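Local coordinates for TPR repeat-containing protein (Cytophaga hutchinsonii, PDB 3U4T) that is of unknown function but, as a tetratricopeptide-repeat protein built of paired helices, probably serves as a scaffold for binding other proteins, at residues P37-Y47 against A56-V67. The protein carries 1 engineered substitution. Numbering follows the deposited sequence.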
loop_
_atom_site.group_PDB
_atom_site.type_symbol
_atom_site.label_atom_id
_atom_site.label_comp_id
_atom_site.label_asym_id
_atom_site.label_seq_id
_atom_site.Cartn_x
_atom_site.Cartn_y
_atom_site.Cartn_z
ATOM N N PRO A 37 3.843 32.712 5.248
ATOM C CA PRO A 37 2.863 31.622 5.274
ATOM C C PRO A 37 3.538 30.253 5.359
ATOM O O PRO A 37 2.946 29.277 5.827
ATOM C CB PRO A 37 2.111 31.811 3.957
ATOM C CG PRO A 37 3.152 32.424 3.052
ATOM C CD PRO A 37 3.790 33.433 3.962
ATOM N N TYR A 38 4.798 30.211 4.936
ATOM C CA TYR A 38 5.573 28.972 4.887
ATOM C C TYR A 38 5.950 28.305 6.188
ATOM O O TYR A 38 6.642 27.291 6.168
ATOM C CB TYR A 38 6.825 29.185 4.036
ATOM C CG TYR A 38 6.473 29.648 2.646
ATOM C CD1 TYR A 38 5.674 28.865 1.819
ATOM C CD2 TYR A 38 6.885 30.900 2.176
ATOM C CE1 TYR A 38 5.283 29.317 0.549
ATOM C CE2 TYR A 38 6.505 31.360 0.913
ATOM C CZ TYR A 38 5.707 30.566 0.107
ATOM O OH TYR A 38 5.337 31.018 -1.137
ATOM N N ILE A 39 5.527 28.859 7.319
ATOM C CA ILE A 39 5.824 28.199 8.577
ATOM C C ILE A 39 4.631 27.288 8.841
ATOM O O ILE A 39 4.755 26.248 9.476
ATOM C CB ILE A 39 5.992 29.199 9.768
ATOM C CG1 ILE A 39 4.652 29.836 10.155
ATOM C CG2 ILE A 39 7.005 30.258 9.401
ATOM C CD1 ILE A 39 4.730 30.685 11.419
ATOM N N TYR A 40 3.482 27.671 8.300
ATOM C CA TYR A 40 2.249 26.931 8.502
ATOM C C TYR A 40 2.123 25.622 7.732
ATOM O O TYR A 40 1.670 24.627 8.299
ATOM C CB TYR A 40 1.062 27.856 8.221
ATOM C CG TYR A 40 1.037 29.042 9.165
ATOM C CD1 TYR A 40 0.629 28.892 10.489
ATOM C CD2 TYR A 40 1.479 30.296 8.753
ATOM C CE1 TYR A 40 0.662 29.962 11.387
ATOM C CE2 TYR A 40 1.520 31.379 9.644
ATOM C CZ TYR A 40 1.108 31.203 10.960
ATOM O OH TYR A 40 1.127 32.268 11.841
ATOM N N ASN A 41 2.523 25.583 6.465
ATOM C CA ASN A 41 2.391 24.322 5.741
ATOM C C ASN A 41 3.385 23.295 6.266
ATOM O O ASN A 41 3.149 22.095 6.171
ATOM C CB ASN A 41 2.560 24.516 4.225
ATOM C CG ASN A 41 3.950 24.988 3.835
ATOM O OD1 ASN A 41 4.597 25.735 4.564
ATOM N ND2 ASN A 41 4.400 24.577 2.664
ATOM N N ARG A 42 4.486 23.768 6.839
ATOM C CA ARG A 42 5.507 22.882 7.383
ATOM C C ARG A 42 5.096 22.383 8.761
ATOM O O ARG A 42 5.289 21.212 9.090
ATOM C CB ARG A 42 6.851 23.613 7.458
ATOM C CG ARG A 42 7.478 23.864 6.093
ATOM C CD ARG A 42 8.828 24.564 6.204
ATOM N NE ARG A 42 9.489 24.688 4.906
ATOM C CZ ARG A 42 9.024 25.401 3.884
ATOM N NH1 ARG A 42 7.883 26.071 3.995
ATOM N NH2 ARG A 42 9.703 25.440 2.746
ATOM N N ARG A 43 4.514 23.271 9.561
ATOM C CA ARG A 43 4.084 22.885 10.894
ATOM C C ARG A 43 2.922 21.923 10.725
ATOM O O ARG A 43 2.770 20.974 11.487
ATOM C CB ARG A 43 3.652 24.114 11.700
ATOM C CG ARG A 43 3.602 23.884 13.211
ATOM C CD ARG A 43 3.470 25.203 13.974
ATOM N NE ARG A 43 2.140 25.796 13.856
ATOM C CZ ARG A 43 1.789 26.960 14.397
ATOM N NH1 ARG A 43 2.669 27.673 15.093
ATOM N NH2 ARG A 43 0.548 27.402 14.267
ATOM N N ALA A 44 2.104 22.166 9.706
ATOM C CA ALA A 44 0.961 21.302 9.444
ATOM C C ALA A 44 1.452 19.871 9.229
ATOM O O ALA A 44 0.930 18.934 9.831
ATOM C CB ALA A 44 0.205 21.791 8.225
ATOM N N VAL A 45 2.458 19.706 8.374
ATOM C CA VAL A 45 3.025 18.386 8.107
ATOM C C VAL A 45 3.629 17.802 9.387
ATOM O O VAL A 45 3.437 16.623 9.683
ATOM C CB VAL A 45 4.125 18.443 7.038
ATOM C CG1 VAL A 45 4.832 17.098 6.960
ATOM C CG2 VAL A 45 3.521 18.794 5.694
ATOM N N CYS A 46 4.366 18.611 10.141
ATOM C CA CYS A 46 4.945 18.108 11.378
ATOM C C CYS A 46 3.810 17.498 12.221
ATOM O O CYS A 46 3.839 16.304 12.552
ATOM C CB CYS A 46 5.664 19.237 12.137
ATOM S SG CYS A 46 7.197 19.846 11.306
ATOM N N TYR A 47 2.796 18.300 12.535
ATOM C CA TYR A 47 1.666 17.811 13.320
ATOM C C TYR A 47 1.051 16.545 12.711
ATOM O O TYR A 47 0.692 15.604 13.427
ATOM C CB TYR A 47 0.595 18.902 13.453
ATOM C CG TYR A 47 0.885 19.946 14.518
ATOM C CD1 TYR A 47 1.136 19.566 15.837
ATOM C CD2 TYR A 47 0.875 21.314 14.216
ATOM C CE1 TYR A 47 1.368 20.511 16.828
ATOM C CE2 TYR A 47 1.106 22.273 15.204
ATOM C CZ TYR A 47 1.350 21.861 16.508
ATOM O OH TYR A 47 1.575 22.796 17.493
ATOM N N ALA A 56 -2.990 19.893 12.793
ATOM C CA ALA A 56 -2.516 19.922 11.421
ATOM C C ALA A 56 -3.573 20.454 10.443
ATOM O O ALA A 56 -3.228 20.965 9.372
ATOM C CB ALA A 56 -2.072 18.542 11.010
ATOM N N GLN A 57 -4.856 20.328 10.786
ATOM C CA GLN A 57 -5.879 20.847 9.893
ATOM C C GLN A 57 -5.879 22.367 10.034
ATOM O O GLN A 57 -5.884 23.090 9.038
ATOM C CB GLN A 57 -7.272 20.297 10.223
ATOM C CG GLN A 57 -8.295 20.619 9.123
ATOM C CD GLN A 57 -9.697 20.085 9.382
ATOM O OE1 GLN A 57 -10.543 20.091 8.490
ATOM N NE2 GLN A 57 -9.948 19.633 10.597
ATOM N N LYS A 58 -5.846 22.855 11.272
ATOM C CA LYS A 58 -5.847 24.293 11.486
ATOM C C LYS A 58 -4.653 24.938 10.791
ATOM O O LYS A 58 -4.772 26.027 10.223
ATOM C CB LYS A 58 -5.818 24.631 12.981
ATOM C CG LYS A 58 -5.881 26.138 13.248
ATOM C CD LYS A 58 -6.240 26.498 14.697
ATOM C CE LYS A 58 -5.084 26.302 15.668
ATOM N NZ LYS A 58 -5.463 26.734 17.049
ATOM N N ASP A 59 -3.506 24.265 10.830
ATOM C CA ASP A 59 -2.292 24.788 10.207
ATOM C C ASP A 59 -2.327 24.804 8.687
ATOM O O ASP A 59 -1.920 25.783 8.062
ATOM C CB ASP A 59 -1.068 23.989 10.652
ATOM C CG ASP A 59 -0.457 24.504 11.950
ATOM O OD1 ASP A 59 -0.918 25.533 12.483
ATOM O OD2 ASP A 59 0.506 23.865 12.428
ATOM N N ILE A 60 -2.805 23.728 8.076
ATOM C CA ILE A 60 -2.834 23.709 6.625
ATOM C C ILE A 60 -3.871 24.702 6.110
ATOM O O ILE A 60 -3.772 25.183 4.982
ATOM C CB ILE A 60 -3.139 22.301 6.081
ATOM C CG1 ILE A 60 -2.786 22.247 4.599
ATOM C CG2 ILE A 60 -4.590 21.956 6.299
ATOM C CD1 ILE A 60 -1.312 22.465 4.333
ATOM N N GLU A 61 -4.859 25.029 6.943
ATOM C CA GLU A 61 -5.889 25.972 6.527
ATOM C C GLU A 61 -5.416 27.403 6.749
ATOM O O GLU A 61 -5.776 28.310 6.003
ATOM C CB GLU A 61 -7.206 25.680 7.264
ATOM C CG GLU A 61 -7.732 24.267 6.960
ATOM C CD GLU A 61 -9.096 23.961 7.558
ATOM O OE1 GLU A 61 -9.331 24.303 8.739
ATOM O OE2 GLU A 61 -9.929 23.354 6.848
ATOM N N THR A 62 -4.598 27.609 7.772
ATOM C CA THR A 62 -4.062 28.928 8.032
ATOM C C THR A 62 -3.125 29.165 6.851
ATOM O O THR A 62 -3.099 30.241 6.254
ATOM C CB THR A 62 -3.271 28.951 9.351
ATOM O OG1 THR A 62 -4.182 28.851 10.452
ATOM C CG2 THR A 62 -2.462 30.236 9.472
ATOM N N TYR A 63 -2.353 28.143 6.505
ATOM C CA TYR A 63 -1.457 28.249 5.368
ATOM C C TYR A 63 -2.199 28.743 4.109
ATOM O O TYR A 63 -1.810 29.747 3.516
ATOM C CB TYR A 63 -0.834 26.890 5.080
ATOM C CG TYR A 63 -0.022 26.852 3.810
ATOM C CD1 TYR A 63 1.188 27.530 3.720
ATOM C CD2 TYR A 63 -0.450 26.113 2.712
ATOM C CE1 TYR A 63 1.961 27.468 2.568
ATOM C CE2 TYR A 63 0.315 26.046 1.553
ATOM C CZ TYR A 63 1.520 26.726 1.492
ATOM O OH TYR A 63 2.286 26.672 0.361
ATOM N N PHE A 64 -3.265 28.040 3.713
ATOM C CA PHE A 64 -4.021 28.409 2.509
ATOM C C PHE A 64 -4.789 29.732 2.557
ATOM O O PHE A 64 -5.240 30.231 1.525
ATOM C CB PHE A 64 -4.976 27.281 2.103
ATOM C CG PHE A 64 -4.309 26.174 1.359
ATOM C CD1 PHE A 64 -3.652 26.432 0.166
ATOM C CD2 PHE A 64 -4.278 24.883 1.876
ATOM C CE1 PHE A 64 -2.968 25.407 -0.520
ATOM C CE2 PHE A 64 -3.602 23.851 1.205
ATOM C CZ PHE A 64 -2.942 24.118 0.007
ATOM N N SER A 65 -4.935 30.306 3.743
ATOM C CA SER A 65 -5.624 31.578 3.871
ATOM C C SER A 65 -4.575 32.683 3.824
ATOM O O SER A 65 -4.902 33.866 3.900
ATOM C CB SER A 65 -6.356 31.626 5.207
ATOM O OG SER A 65 -5.411 31.697 6.261
ATOM N N LYS A 66 -3.310 32.286 3.705
ATOM C CA LYS A 66 -2.185 33.224 3.664
ATOM C C LYS A 66 -1.264 33.082 2.458
ATOM O O LYS A 66 -0.657 34.057 2.027
ATOM C CB LYS A 66 -1.331 33.079 4.928
ATOM C CG LYS A 66 -1.871 33.788 6.155
ATOM C CD LYS A 66 -1.073 33.406 7.384
ATOM C CE LYS A 66 -1.056 34.528 8.407
ATOM N NZ LYS A 66 -2.418 35.011 8.768
ATOM N N VAL A 67 -1.142 31.870 1.922
ATOM C CA VAL A 67 -0.257 31.650 0.785
ATOM C C VAL A 67 -0.773 32.268 -0.495
ATOM O O VAL A 67 -1.975 32.399 -0.709
ATOM C CB VAL A 67 -0.026 30.152 0.502
ATOM C CG1 VAL A 67 -1.293 29.523 -0.066
ATOM C CG2 VAL A 67 1.140 29.984 -0.490
#
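Ala44 and Asp59 meet through their CB atoms, 3.5 Å apart, in an antiparallel helical hairpin of the tetratricopeptide-repeat type. The short helix segments 40-47 and 56-64 run at 163° to each other, with axes 7.6 Å apart. Small residues suit so close an approach: the CB of Ala56 lies 3.2 Å from the carbonyl O of Ala44 and also touches Tyr47 CB.

Asp59 is the knob of this tight part, set among Tyr40, Arg43, Ala44 and Tyr47. Arg43, its CG anti to the backbone N (chi1 -162°) and its chain bent at chi3, brings its guanidinium side-on to the carboxylate. Arg43 NE hydrogen-bonds to Asp59 OD2 at 2.9 Å and Arg43 NH2 to Asp59 OD1 at 3.0 Å, both nearly straight, each oxygen met on its syn side but from somewhat out of the carboxylate plane, and with the acceptors almost in the guanidinium plane. The edge of the Tyr47 ring also meets OD2. NH2 forms a further salt bridge with Glu30 of helix 19-31, so an arginine, long and with several N-H groups, suits the place; a leucine here would probably leave the buried Asp59 carboxylate without its counter-charge and break the link to Glu30.

Toward the other end the contact opens to solvent. There Lys66, an exposed residue, lays its aliphatic CD 4.0 Å from Tyr40 CE2, and Pro37, partly exposed, rests its CB against Lys66 CB. The broad ring faces of Tyr40 and Tyr63 offer flat surfaces to the Thr62 methyl and the Asn41 side chain: Thr62 CG2 sits 3.6 Å from the Tyr40 ring centroid. Asn41 stacks its amide on the Tyr63 ring, the planes 6° apart, while its ND2 hydrogen-bonds to Asp76 of helix 74-86; Asn41 CB stands 3.3 Å from the centroid of the Tyr63 ring, almost on its normal.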